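Local coordinates for cycloalternan-forming enzyme (Listeria monocytogenes serovar 1/2a, PDB 5F7U), which is a multidomain protein of glycoside hydrolase family 31, built round a TIM barrel with beta-rich flanking domains, and binds glycans as well as magnesium ions, at residues W52-N58 with E91-K97; S201-M205 with S217-A222; R522-T527 with F573-I577; P640-K646 with T682-I687; D735-Q739 with K759-L763. The protein carries 1 engineered substitution. One frame throughout, in Å; residues are numbered along the deposited sequence.

Contact 1 of 5, residues W52-N58 with E91-K97; sequences WVEWTKN and EITYTTK
Strands 49-57 and 91-100 are antiparallel neighbours in the N-terminal beta domain, and the pairing of Trp52 with Lys97, Glu54 with Thr95 and Thr56 with Thr93 as hydrogen-bonded pairs fixes their register. The short segments run at 165° to each other. On the face carrying these pairs, Lys97 lies across the Trp52 indole: its CB stands 3.8 Å from the centroid of the six-membered ring, 18° off the normal, a CH-pi contact. The extended lysine then carries NZ to 3.0 Å from Glu54 OE1, a salt bridge that meets the carboxylate from above its plane. Trp52 NE1 steadies the same carboxylate through a nearly straight bond to Glu54 OE2 (2.9 Å). On the other face, Trp55 CB packs on Tyr94 CB at 3.6 Å, while the phenol end of Tyr94 reaches His9 and Arg25. Past the strand end, Asn58 N donates to Glu91 O, and Asn58 OD1 accepts from Glu91 N at 2.9 Å, with the donor tilted 33° from the amide carbonyl plane.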
# COMPACT_ATOMS: atom_id res chain seq x y z
N TRP A 52 36.06 18.50 -32.89
CA TRP A 52 35.98 19.88 -32.48
C TRP A 52 34.53 20.33 -32.36
O TRP A 52 33.61 19.62 -32.78
CB TRP A 52 36.78 20.80 -33.41
CG TRP A 52 36.17 21.00 -34.77
CD1 TRP A 52 35.40 22.05 -35.16
CD2 TRP A 52 36.27 20.12 -35.90
NE1 TRP A 52 35.02 21.90 -36.48
CE2 TRP A 52 35.55 20.73 -36.96
CE3 TRP A 52 36.92 18.90 -36.13
CZ2 TRP A 52 35.45 20.14 -38.23
CZ3 TRP A 52 36.81 18.31 -37.40
CH2 TRP A 52 36.08 18.94 -38.43
N VAL A 53 34.34 21.50 -31.77
CA VAL A 53 33.01 22.03 -31.53
C VAL A 53 32.93 23.41 -32.17
O VAL A 53 33.79 24.25 -31.93
CB VAL A 53 32.69 22.12 -30.03
CG1 VAL A 53 31.26 22.63 -29.81
CG2 VAL A 53 32.88 20.76 -29.36
N GLU A 54 31.91 23.60 -33.00
CA GLU A 54 31.58 24.89 -33.58
C GLU A 54 30.37 25.44 -32.84
O GLU A 54 29.40 24.73 -32.61
CB GLU A 54 31.30 24.73 -35.06
CG GLU A 54 32.54 24.29 -35.81
CD GLU A 54 32.33 24.11 -37.30
OE1 GLU A 54 31.23 24.43 -37.81
OE2 GLU A 54 33.29 23.65 -37.97
N TRP A 55 30.44 26.70 -32.44
CA TRP A 55 29.45 27.18 -31.47
C TRP A 55 29.30 28.69 -31.42
O TRP A 55 30.18 29.42 -31.89
CB TRP A 55 29.74 26.62 -30.07
CG TRP A 55 31.02 27.07 -29.41
CD1 TRP A 55 32.31 26.90 -29.86
CD2 TRP A 55 31.13 27.74 -28.16
NE1 TRP A 55 33.20 27.44 -28.98
CE2 TRP A 55 32.51 27.94 -27.91
CE3 TRP A 55 30.19 28.17 -27.20
CZ2 TRP A 55 32.98 28.59 -26.75
CZ3 TRP A 55 30.66 28.81 -26.05
CH2 TRP A 55 32.04 29.01 -25.83
N THR A 56 28.16 29.12 -30.89
CA THR A 56 27.86 30.53 -30.68
C THR A 56 27.47 30.75 -29.23
O THR A 56 26.94 29.84 -28.57
CB THR A 56 26.72 31.05 -31.60
OG1 THR A 56 25.54 30.28 -31.35
CG2 THR A 56 27.09 30.94 -33.07
N LYS A 57 27.74 31.95 -28.74
CA LYS A 57 27.29 32.36 -27.41
C LYS A 57 26.54 33.65 -27.62
O LYS A 57 27.11 34.62 -28.12
CB LYS A 57 28.48 32.58 -26.47
CG LYS A 57 28.08 33.22 -25.14
CD LYS A 57 29.17 33.10 -24.09
CE LYS A 57 30.31 34.06 -24.28
NZ LYS A 57 31.01 34.17 -22.97
N ASN A 58 25.26 33.66 -27.24
CA ASN A 58 24.38 34.81 -27.43
C ASN A 58 24.37 35.30 -28.89
O ASN A 58 24.36 36.50 -29.17
CB ASN A 58 24.72 35.93 -26.44
CG ASN A 58 24.68 35.44 -25.00
OD1 ASN A 58 23.76 34.72 -24.62
ND2 ASN A 58 25.68 35.81 -24.21
N GLU A 91 22.99 32.04 -23.90
CA GLU A 91 22.33 31.10 -24.78
C GLU A 91 23.42 30.49 -25.63
O GLU A 91 24.06 31.18 -26.43
CB GLU A 91 21.28 31.81 -25.63
CG GLU A 91 20.62 30.90 -26.66
CD GLU A 91 19.62 31.60 -27.56
OE1 GLU A 91 19.43 31.13 -28.70
OE2 GLU A 91 19.02 32.62 -27.17
N ILE A 92 23.67 29.19 -25.44
CA ILE A 92 24.77 28.53 -26.14
C ILE A 92 24.19 27.58 -27.18
O ILE A 92 23.32 26.78 -26.86
CB ILE A 92 25.68 27.77 -25.14
CG1 ILE A 92 26.13 28.67 -23.96
CG2 ILE A 92 26.82 27.05 -25.85
CD1 ILE A 92 26.65 30.05 -24.29
N THR A 93 24.69 27.67 -28.42
CA THR A 93 24.32 26.73 -29.48
C THR A 93 25.58 26.11 -30.08
O THR A 93 26.50 26.85 -30.44
CB THR A 93 23.45 27.41 -30.55
OG1 THR A 93 22.23 27.87 -29.94
CG2 THR A 93 23.11 26.44 -31.70
N TYR A 94 25.62 24.79 -30.20
CA TYR A 94 26.84 24.11 -30.68
C TYR A 94 26.54 22.92 -31.57
O TYR A 94 25.47 22.32 -31.50
CB TYR A 94 27.74 23.69 -29.49
CG TYR A 94 27.16 22.59 -28.61
CD1 TYR A 94 27.41 21.24 -28.89
CD2 TYR A 94 26.36 22.90 -27.50
CE1 TYR A 94 26.86 20.22 -28.10
CE2 TYR A 94 25.81 21.88 -26.71
CZ TYR A 94 26.07 20.55 -27.02
OH TYR A 94 25.54 19.54 -26.22
N THR A 95 27.54 22.57 -32.38
CA THR A 95 27.51 21.41 -33.25
C THR A 95 28.84 20.70 -33.01
O THR A 95 29.90 21.33 -33.01
CB THR A 95 27.37 21.84 -34.73
OG1 THR A 95 26.14 22.55 -34.91
CG2 THR A 95 27.40 20.65 -35.70
N THR A 96 28.78 19.40 -32.76
CA THR A 96 30.01 18.61 -32.56
C THR A 96 30.40 18.00 -33.89
O THR A 96 29.52 17.61 -34.66
CB THR A 96 29.82 17.55 -31.45
OG1 THR A 96 28.71 16.72 -31.78
CG2 THR A 96 29.58 18.24 -30.12
N LYS A 97 31.70 17.94 -34.16
CA LYS A 97 32.20 17.51 -35.48
C LYS A 97 33.40 16.59 -35.37
O LYS A 97 34.24 16.76 -34.48
CB LYS A 97 32.59 18.70 -36.36
CG LYS A 97 31.42 19.60 -36.70
CD LYS A 97 31.74 20.51 -37.87
CE LYS A 97 30.48 21.18 -38.36
NZ LYS A 97 30.82 22.02 -39.55
O HOH W 1 24.05 31.43 -29.29

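Contact 2 of 5, residues S201-M205 with S217-A222; sequences SPYRM and SEYTTA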
# COMPACT_ATOMS: atom_id res chain seq x y z
N SER A 201 7.26 40.54 4.55
CA SER A 201 8.61 41.04 4.28
C SER A 201 9.62 40.49 5.30
O SER A 201 9.73 41.04 6.39
CB SER A 201 8.60 42.57 4.25
OG SER A 201 9.89 43.07 3.94
N PRO A 202 10.35 39.42 4.96
CA PRO A 202 10.20 38.68 3.70
C PRO A 202 8.99 37.75 3.72
O PRO A 202 8.48 37.41 4.81
CB PRO A 202 11.50 37.87 3.62
CG PRO A 202 11.91 37.69 5.04
CD PRO A 202 11.52 38.96 5.74
N TYR A 203 8.52 37.38 2.53
CA TYR A 203 7.42 36.43 2.39
C TYR A 203 7.75 35.14 3.14
O TYR A 203 8.83 34.59 2.96
CB TYR A 203 7.12 36.12 0.91
CG TYR A 203 6.39 34.81 0.74
CD1 TYR A 203 5.02 34.72 1.05
CD2 TYR A 203 7.08 33.65 0.35
CE1 TYR A 203 4.36 33.49 0.94
CE2 TYR A 203 6.41 32.42 0.24
CZ TYR A 203 5.06 32.35 0.54
OH TYR A 203 4.39 31.15 0.46
N ARG A 204 6.84 34.68 3.99
CA ARG A 204 6.97 33.38 4.65
C ARG A 204 5.60 32.92 5.11
O ARG A 204 4.89 33.65 5.83
CB ARG A 204 7.93 33.47 5.85
CG ARG A 204 8.20 32.12 6.48
CD ARG A 204 9.21 32.21 7.62
NE ARG A 204 9.23 30.90 8.27
CZ ARG A 204 8.55 30.60 9.37
NH1 ARG A 204 7.85 31.54 10.02
NH2 ARG A 204 8.62 29.36 9.85
N MET A 205 5.24 31.70 4.70
CA MET A 205 3.95 31.11 5.04
C MET A 205 4.07 30.10 6.19
O MET A 205 4.97 29.26 6.19
CB MET A 205 3.38 30.37 3.82
CG MET A 205 2.02 29.74 4.07
SD MET A 205 1.42 28.78 2.68
CE MET A 205 1.09 30.06 1.48
N SER A 217 5.53 24.90 8.01
CA SER A 217 5.84 26.28 7.66
C SER A 217 7.02 26.28 6.76
O SER A 217 7.82 25.34 6.77
CB SER A 217 6.16 27.10 8.90
OG SER A 217 7.23 26.54 9.63
N GLU A 218 7.15 27.36 5.99
CA GLU A 218 8.35 27.54 5.18
C GLU A 218 9.57 27.83 6.03
O GLU A 218 9.46 28.26 7.19
CB GLU A 218 8.10 28.63 4.14
CG GLU A 218 7.18 28.17 3.01
CD GLU A 218 6.62 29.34 2.21
OE1 GLU A 218 6.81 30.49 2.63
OE2 GLU A 218 5.97 29.11 1.17
N TYR A 219 10.74 27.58 5.44
CA TYR A 219 12.00 27.76 6.15
C TYR A 219 12.17 29.21 6.63
O TYR A 219 11.71 30.14 5.96
CB TYR A 219 13.19 27.26 5.34
CG TYR A 219 14.34 26.84 6.21
CD1 TYR A 219 14.26 25.69 7.02
CD2 TYR A 219 15.51 27.60 6.26
CE1 TYR A 219 15.32 25.32 7.85
CE2 TYR A 219 16.59 27.22 7.07
CZ TYR A 219 16.49 26.09 7.87
OH TYR A 219 17.54 25.71 8.68
N THR A 220 12.77 29.36 7.82
CA THR A 220 12.72 30.60 8.62
C THR A 220 13.48 31.75 8.01
O THR A 220 13.20 32.91 8.31
CB THR A 220 13.20 30.40 10.08
OG1 THR A 220 12.84 31.53 10.87
CG2 THR A 220 14.74 30.20 10.15
N THR A 221 14.46 31.44 7.16
CA THR A 221 15.29 32.47 6.55
C THR A 221 14.55 33.03 5.35
O THR A 221 15.00 34.00 4.72
CB THR A 221 16.67 31.94 6.12
OG1 THR A 221 16.51 30.80 5.29
CG2 THR A 221 17.52 31.57 7.35
N ALA A 222 13.40 32.42 5.05
CA ALA A 222 12.53 32.77 3.92
C ALA A 222 13.34 32.72 2.62
O ALA A 222 14.32 31.95 2.57
CB ALA A 222 11.84 34.12 4.16
O HOH W 2 9.54 31.80 2.50
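Across the beta hairpin of strands 203-209 and 214-229, within the galactose mutarotase-like domain, Glu218 and Met205 make the backbone link, Glu218 N donating to Met205 O at 2.9 Å. Side-chain hydrogen bonds add most of the polar contact. Glu218 reaches across to the partner strand with both carboxylate oxygens: OE1 accepts from Met205 N at 2.9 Å, from above the carboxylate plane, and OE2 accepts a hydrogen bond from Tyr203 OH at 2.7 Å on its syn side. Ring and carboxylate planes stand 71° apart, and Asn240 also binds OE2. Arg204, extended from CG to NE with CG opposite the backbone N (chi1 -174°), grips Glu218 O side-on through NE (2.9 Å) and NH2 (3.0 Å); its NH1 forms a salt bridge with Glu206. Apolar contact comes from the type I turn Tyr219-Ala222, whose last residue sets its CB 3.7 Å from Pro202 CG, beyond a cis peptide. One water bridges the strands, donating to Tyr203 O and, at 3.0 Å, to Glu218 OE1.

Contact 3 of 5, residues R522-T527 with F573-I577; sequences REYLLT and FAKSI
Leu526, Ile577 and Phe573 supply most of the surface buried between helix 523-527 and the C-terminal end of helix 555-577. The CB of Leu526 points toward the other helix, and its two branches divide: CD1 sits 3.5 Å from Phe573 CE2, whereas CD2 lies 4.1 Å from Ala574 CB. Its CB, nearer the backbone, meets Ile577 CG2 at 3.8 Å. Ile577 in turn has two touching ends. CG2, opposite the backbone N (chi1 -67° for CG1), also reaches Thr527 CG2 at 3.7 Å, and CD1 comes to 3.9 Å from Glu523 CG, the two side chains crossing at about a right angle. Glu523 CA lies at the edge of the Phe573 ring, close to its plane, 3.9 Å from CZ. The contact across the segments is thus carbon against carbon, and the axes of the short segments come no closer than 9.9 Å, at an angle of 38°. Beneath, Phe534 of barrel strand 534-536 touches both Leu526 and Ala574. Helices packed side by side over a strand of the parallel barrel are the usual outer layer of a TIM barrel, here that of the family 31 domain.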
# COMPACT_ATOMS: atom_id res chain seq x y z
N ARG A 522 -7.06 -7.26 -28.68
CA ARG A 522 -7.31 -8.12 -27.54
C ARG A 522 -8.79 -8.37 -27.25
O ARG A 522 -9.10 -9.15 -26.35
CB ARG A 522 -6.65 -7.54 -26.26
CG ARG A 522 -5.16 -7.75 -26.19
CD ARG A 522 -4.40 -6.53 -26.64
NE ARG A 522 -2.95 -6.73 -26.55
CZ ARG A 522 -2.07 -6.24 -27.42
NH1 ARG A 522 -0.77 -6.50 -27.27
NH2 ARG A 522 -2.50 -5.51 -28.44
N GLU A 523 -9.69 -7.73 -28.01
CA GLU A 523 -11.13 -7.83 -27.72
C GLU A 523 -11.61 -9.28 -27.60
O GLU A 523 -12.32 -9.62 -26.64
CB GLU A 523 -11.96 -7.10 -28.78
CG GLU A 523 -13.42 -6.93 -28.39
CD GLU A 523 -14.35 -6.63 -29.56
OE1 GLU A 523 -13.96 -5.88 -30.47
OE2 GLU A 523 -15.48 -7.16 -29.59
N TYR A 524 -11.23 -10.13 -28.56
CA TYR A 524 -11.70 -11.52 -28.59
C TYR A 524 -11.37 -12.31 -27.31
O TYR A 524 -12.09 -13.25 -26.96
CB TYR A 524 -11.20 -12.25 -29.85
CG TYR A 524 -9.81 -12.83 -29.72
CD1 TYR A 524 -8.67 -12.02 -29.84
CD2 TYR A 524 -9.63 -14.21 -29.47
CE1 TYR A 524 -7.40 -12.56 -29.71
CE2 TYR A 524 -8.35 -14.76 -29.34
CZ TYR A 524 -7.24 -13.93 -29.46
OH TYR A 524 -5.97 -14.46 -29.33
N LEU A 525 -10.30 -11.91 -26.60
CA LEU A 525 -9.90 -12.56 -25.35
C LEU A 525 -10.96 -12.38 -24.28
O LEU A 525 -11.20 -13.27 -23.47
CB LEU A 525 -8.53 -12.04 -24.84
CG LEU A 525 -7.34 -12.25 -25.81
CD1 LEU A 525 -6.15 -11.39 -25.38
CD2 LEU A 525 -6.93 -13.72 -25.90
N LEU A 526 -11.61 -11.22 -24.33
CA LEU A 526 -12.66 -10.87 -23.38
C LEU A 526 -14.03 -11.37 -23.85
O LEU A 526 -14.75 -12.02 -23.09
CB LEU A 526 -12.65 -9.36 -23.15
CG LEU A 526 -11.45 -8.85 -22.33
CD1 LEU A 526 -11.12 -7.42 -22.70
CD2 LEU A 526 -11.71 -8.94 -20.84
N THR A 527 -14.38 -11.10 -25.10
CA THR A 527 -15.74 -11.38 -25.57
C THR A 527 -15.97 -12.88 -25.81
O THR A 527 -17.07 -13.38 -25.52
CB THR A 527 -16.08 -10.56 -26.83
OG1 THR A 527 -15.13 -10.86 -27.85
CG2 THR A 527 -16.02 -9.07 -26.54
N PHE A 573 -10.81 -0.61 -20.44
CA PHE A 573 -11.19 -1.44 -21.60
C PHE A 573 -11.76 -2.80 -21.17
O PHE A 573 -12.84 -3.19 -21.65
CB PHE A 573 -10.00 -1.62 -22.54
CG PHE A 573 -10.19 -2.72 -23.56
CD1 PHE A 573 -11.16 -2.60 -24.55
CD2 PHE A 573 -9.39 -3.87 -23.51
CE1 PHE A 573 -11.34 -3.62 -25.51
CE2 PHE A 573 -9.56 -4.88 -24.46
CZ PHE A 573 -10.54 -4.76 -25.45
N ALA A 574 -11.07 -3.50 -20.29
CA ALA A 574 -11.52 -4.82 -19.84
C ALA A 574 -12.89 -4.73 -19.15
O ALA A 574 -13.78 -5.52 -19.45
CB ALA A 574 -10.49 -5.47 -18.93
N LYS A 575 -13.05 -3.73 -18.28
CA LYS A 575 -14.31 -3.49 -17.56
C LYS A 575 -15.47 -3.15 -18.47
O LYS A 575 -16.63 -3.51 -18.18
CB LYS A 575 -14.11 -2.39 -16.52
CG LYS A 575 -13.84 -2.91 -15.14
CD LYS A 575 -14.00 -1.83 -14.07
CE LYS A 575 -15.44 -1.68 -13.62
NZ LYS A 575 -15.60 -0.82 -12.40
N SER A 576 -15.17 -2.48 -19.59
CA SER A 576 -16.20 -2.11 -20.57
C SER A 576 -16.89 -3.34 -21.17
O SER A 576 -18.07 -3.29 -21.51
CB SER A 576 -15.63 -1.18 -21.65
OG SER A 576 -14.96 -1.86 -22.71
N ILE A 577 -16.15 -4.45 -21.25
CA ILE A 577 -16.65 -5.71 -21.77
C ILE A 577 -17.12 -6.65 -20.66
O ILE A 577 -18.19 -7.26 -20.76
CB ILE A 577 -15.61 -6.39 -22.71
CG1 ILE A 577 -15.44 -5.53 -23.98
CG2 ILE A 577 -16.07 -7.79 -23.11
CD1 ILE A 577 -14.17 -5.75 -24.76

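Contact 4 of 5, residues P640-K646 with T682-I687; sequences PTAELYK and TGDETI
Lys646 leaves its helix with CG opposite the carbonyl carbon (chi1 -75°) and stays extended from there on, which carries NZ to Thr686 OG1, a hydrogen bond of 2.8 Å. The threonine hydroxyl lies between its own backbone N and carbonyl carbon (chi1 68°), and from there it donates to Asp684 OD1. That oxygen accepts a second bond from Thr686 N at 3.0 Å, and both donors approach it from the same face of the carboxylate. The other oxygen, Asp684 OD2, remains 4.1 Å from Lys646 NZ, beyond salt-bridge range; a water spans the gap, accepting from NZ and donating to OD2 at 2.7 Å. Asp790 forms a salt bridge with the same ammonium group, so the lysine charge is probably balanced by Asp790 and, through the water and at longer range, by Asp684. In the TIM-barrel domain the contact sets the first turns of helix 642-653, N-capped by Thr641, against the connection between helices 675-682 and 687-700, where the bond from Thr686 N to Asp684 OD1 caps the turn entering the second helix. At the end of helix 675-682, Thr682 OG1 accepts from Asp684 N in an ST turn and is also hydrogen-bonded to Ala678 O. Carbon contacts lie beside the polar network: Ala642 CB touches Ile687 CD1 at 3.8 Å, and Ile687 CG2 lies 3.6 Å from Tyr645 CD2.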
# COMPACT_ATOMS: atom_id res chain seq x y z
N PRO A 640 12.04 -20.83 -1.01
CA PRO A 640 11.96 -20.39 0.39
C PRO A 640 12.06 -21.56 1.36
O PRO A 640 11.66 -22.68 1.02
CB PRO A 640 10.57 -19.73 0.49
CG PRO A 640 9.84 -20.18 -0.74
CD PRO A 640 10.90 -20.34 -1.80
N THR A 641 12.61 -21.30 2.54
CA THR A 641 12.57 -22.30 3.59
C THR A 641 11.12 -22.46 4.04
O THR A 641 10.29 -21.58 3.79
CB THR A 641 13.41 -21.86 4.79
OG1 THR A 641 12.87 -20.62 5.29
CG2 THR A 641 14.87 -21.61 4.38
N ALA A 642 10.84 -23.56 4.74
CA ALA A 642 9.49 -23.79 5.27
C ALA A 642 9.10 -22.68 6.23
O ALA A 642 7.95 -22.22 6.24
CB ALA A 642 9.42 -25.15 5.95
N GLU A 643 10.08 -22.24 7.02
CA GLU A 643 9.88 -21.13 7.97
C GLU A 643 9.45 -19.86 7.24
O GLU A 643 8.44 -19.25 7.58
CB GLU A 643 11.17 -20.86 8.76
CG GLU A 643 10.99 -19.76 9.81
CD GLU A 643 12.30 -19.27 10.38
OE1 GLU A 643 12.26 -18.44 11.31
OE2 GLU A 643 13.38 -19.72 9.92
N LEU A 644 10.22 -19.46 6.22
CA LEU A 644 9.83 -18.25 5.46
C LEU A 644 8.46 -18.44 4.82
O LEU A 644 7.63 -17.52 4.85
CB LEU A 644 10.87 -17.89 4.39
CG LEU A 644 10.49 -16.69 3.49
CD1 LEU A 644 10.26 -15.38 4.25
CD2 LEU A 644 11.57 -16.46 2.45
N TYR A 645 8.24 -19.61 4.22
CA TYR A 645 6.98 -19.84 3.53
C TYR A 645 5.80 -19.67 4.51
O TYR A 645 4.80 -19.03 4.17
CB TYR A 645 6.96 -21.21 2.86
CG TYR A 645 5.78 -21.36 1.91
CD1 TYR A 645 5.87 -20.89 0.60
CD2 TYR A 645 4.57 -21.93 2.35
CE1 TYR A 645 4.80 -21.00 -0.26
CE2 TYR A 645 3.49 -22.03 1.49
CZ TYR A 645 3.61 -21.56 0.19
OH TYR A 645 2.56 -21.66 -0.69
N LYS A 646 5.93 -20.22 5.72
CA LYS A 646 4.87 -20.17 6.73
C LYS A 646 4.65 -18.74 7.25
O LYS A 646 3.50 -18.30 7.41
CB LYS A 646 5.18 -21.13 7.90
CG LYS A 646 4.96 -22.59 7.56
CD LYS A 646 5.21 -23.43 8.80
CE LYS A 646 4.79 -24.88 8.62
NZ LYS A 646 5.01 -25.57 9.93
N THR A 682 10.45 -28.54 0.21
CA THR A 682 11.07 -28.45 1.55
C THR A 682 11.02 -29.77 2.31
O THR A 682 11.76 -29.95 3.27
CB THR A 682 10.36 -27.41 2.45
OG1 THR A 682 9.02 -27.83 2.68
CG2 THR A 682 10.34 -26.02 1.84
N GLY A 683 10.10 -30.66 1.93
CA GLY A 683 9.88 -31.90 2.66
C GLY A 683 9.06 -31.71 3.93
O GLY A 683 8.85 -32.66 4.67
N ASP A 684 8.59 -30.48 4.18
CA ASP A 684 7.84 -30.19 5.40
C ASP A 684 6.34 -30.26 5.14
O ASP A 684 5.74 -29.29 4.67
CB ASP A 684 8.22 -28.80 5.97
CG ASP A 684 7.61 -28.54 7.34
OD1 ASP A 684 6.69 -29.29 7.78
OD2 ASP A 684 8.08 -27.59 8.01
N GLU A 685 5.74 -31.41 5.50
CA GLU A 685 4.32 -31.66 5.26
C GLU A 685 3.40 -30.69 6.02
O GLU A 685 2.28 -30.43 5.57
CB GLU A 685 3.95 -33.12 5.58
CG GLU A 685 4.50 -34.11 4.55
CD GLU A 685 4.01 -35.55 4.72
OE1 GLU A 685 2.95 -35.80 5.36
OE2 GLU A 685 4.68 -36.47 4.18
N THR A 686 3.89 -30.14 7.14
CA THR A 686 3.08 -29.24 7.97
C THR A 686 2.79 -27.88 7.31
O THR A 686 1.96 -27.13 7.79
CB THR A 686 3.70 -28.99 9.36
OG1 THR A 686 4.90 -28.23 9.21
CG2 THR A 686 4.00 -30.32 10.08
N ILE A 687 3.48 -27.59 6.20
CA ILE A 687 3.19 -26.38 5.41
C ILE A 687 1.73 -26.35 4.96
O ILE A 687 1.08 -25.30 5.02
CB ILE A 687 4.14 -26.25 4.20
CG1 ILE A 687 5.52 -25.75 4.65
CG2 ILE A 687 3.58 -25.29 3.15
CD1 ILE A 687 6.59 -25.83 3.58
O HOH W 3 7.83 -25.78 10.00

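Contact 5 of 5, residues D735-Q739 with K759-L763; sequences DLDEQ and KEVYL
Gln739 binds the backbone of Tyr762 with both ends of its amide, joining a loop of the family 31 C-terminal domain to strand 758-763. OE1 accepts from Tyr762 N at 2.9 Å and NE2 donates to Tyr762 O at 2.8 Å. Each bond lies in the carbonyl plane on a lone pair, and Tyr762 O is only 1° out of the amide plane, so the two bonds fix the amide's rotation. Beside this pair, Leu736 CD1 packs on Tyr762 CB at 3.7 Å. Lys759, bent at chi2 (67°), brings NZ to 2.9 Å from Glu738 O, the donor tilted from the carbonyl plane. The ion pair from Glu738 OE1 to the same NZ is long, but two waters bridge these atoms, each donating to OE1. Further out, Pro750 O takes another bond from the ammonium, Gln753 binds Glu738 OE1, and Tyr762 OH is held by Asp730. A third water donates to Gln739 OE1 at 2.8 Å and to Glu760 O at 2.9 Å.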
# COMPACT_ATOMS: atom_id res chain seq x y z
N ASP A 735 7.72 4.66 13.92
CA ASP A 735 8.66 4.02 13.00
C ASP A 735 8.35 2.54 12.74
O ASP A 735 9.10 1.87 12.02
CB ASP A 735 10.10 4.17 13.51
CG ASP A 735 10.55 5.63 13.62
OD1 ASP A 735 10.33 6.43 12.69
OD2 ASP A 735 11.16 5.97 14.64
N LEU A 736 7.26 2.05 13.32
CA LEU A 736 6.95 0.62 13.28
C LEU A 736 6.71 0.13 11.86
O LEU A 736 5.88 0.70 11.13
CB LEU A 736 5.72 0.32 14.14
CG LEU A 736 5.86 0.68 15.63
CD1 LEU A 736 4.50 0.40 16.28
CD2 LEU A 736 6.96 -0.10 16.33
N ASP A 737 7.44 -0.91 11.48
CA ASP A 737 7.32 -1.46 10.13
C ASP A 737 7.15 -2.97 10.11
O ASP A 737 7.27 -3.59 9.05
CB ASP A 737 8.52 -1.01 9.27
CG ASP A 737 9.85 -1.42 9.86
OD1 ASP A 737 9.90 -2.17 10.88
OD2 ASP A 737 10.88 -0.93 9.33
N GLU A 738 6.86 -3.56 11.28
CA GLU A 738 6.66 -5.01 11.38
C GLU A 738 5.33 -5.35 12.03
O GLU A 738 5.12 -6.47 12.54
CB GLU A 738 7.85 -5.69 12.09
CG GLU A 738 9.20 -5.36 11.48
CD GLU A 738 10.37 -6.15 12.07
OE1 GLU A 738 10.18 -6.96 13.00
OE2 GLU A 738 11.51 -5.97 11.55
N GLN A 739 4.41 -4.40 11.98
CA GLN A 739 3.01 -4.62 12.36
C GLN A 739 2.18 -3.58 11.64
O GLN A 739 2.73 -2.59 11.13
CB GLN A 739 2.81 -4.50 13.88
CG GLN A 739 3.06 -3.10 14.44
CD GLN A 739 2.90 -3.07 15.95
OE1 GLN A 739 3.75 -3.59 16.67
NE2 GLN A 739 1.82 -2.47 16.42
N LYS A 759 7.83 -12.34 19.59
CA LYS A 759 7.46 -11.20 18.75
C LYS A 759 7.02 -10.02 19.60
O LYS A 759 6.07 -10.13 20.38
CB LYS A 759 6.34 -11.61 17.78
CG LYS A 759 5.68 -10.47 16.99
CD LYS A 759 6.66 -9.84 16.00
CE LYS A 759 5.92 -8.81 15.17
NZ LYS A 759 6.81 -8.10 14.20
N GLU A 760 7.71 -8.88 19.45
CA GLU A 760 7.28 -7.64 20.12
C GLU A 760 6.10 -7.08 19.36
O GLU A 760 6.13 -7.04 18.12
CB GLU A 760 8.41 -6.61 20.10
CG GLU A 760 9.47 -6.86 21.14
CD GLU A 760 10.58 -5.81 21.14
OE1 GLU A 760 10.50 -4.80 20.41
OE2 GLU A 760 11.54 -6.00 21.88
N VAL A 761 5.05 -6.69 20.08
CA VAL A 761 3.90 -6.04 19.46
C VAL A 761 3.62 -4.76 20.22
O VAL A 761 3.35 -4.81 21.43
CB VAL A 761 2.62 -6.91 19.49
CG1 VAL A 761 1.50 -6.22 18.69
CG2 VAL A 761 2.87 -8.30 18.92
N TYR A 762 3.68 -3.62 19.54
CA TYR A 762 3.32 -2.39 20.24
C TYR A 762 1.79 -2.24 20.22
O TYR A 762 1.18 -2.27 19.13
CB TYR A 762 3.99 -1.11 19.64
CG TYR A 762 3.42 0.10 20.37
CD1 TYR A 762 3.73 0.32 21.72
CD2 TYR A 762 2.47 0.93 19.75
CE1 TYR A 762 3.17 1.38 22.42
CE2 TYR A 762 1.90 1.99 20.44
CZ TYR A 762 2.24 2.20 21.78
OH TYR A 762 1.68 3.24 22.49
N LEU A 763 1.19 -2.11 21.41
CA LEU A 763 -0.25 -1.91 21.51
C LEU A 763 -0.55 -0.48 21.88
O LEU A 763 -0.19 -0.04 22.98
CB LEU A 763 -0.86 -2.86 22.55
CG LEU A 763 -0.67 -4.36 22.28
CD1 LEU A 763 -1.24 -5.13 23.46
CD2 LEU A 763 -1.30 -4.80 20.96
O HOH W 4 9.14 -9.62 13.17
O HOH W 5 8.85 -6.53 15.40
O HOH W 6 5.82 -5.28 15.83

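How the contacts relate
From the N terminus the five contacts follow one another in series, each closing its loop before the next opens; none nest or cross. Contact 1 closes a loop of 32 residues in the N-terminal beta domain, and contact 2 a hairpin of 11 in the mutarotase-like domain. In the TIM-barrel domain, contact 3 joins two helices across 45 residues and contact 4 a helix to an interhelical loop across 35, their nearest atoms about 28 Å apart. Contact 5, closing 19 residues, ties a loop to a strand in the C-terminal domain and comes within about 11 Å of contact 4, the closest pair. Contacts 2 and 4 lie on opposite sides of the chain's centre, as do contacts 3 and 5.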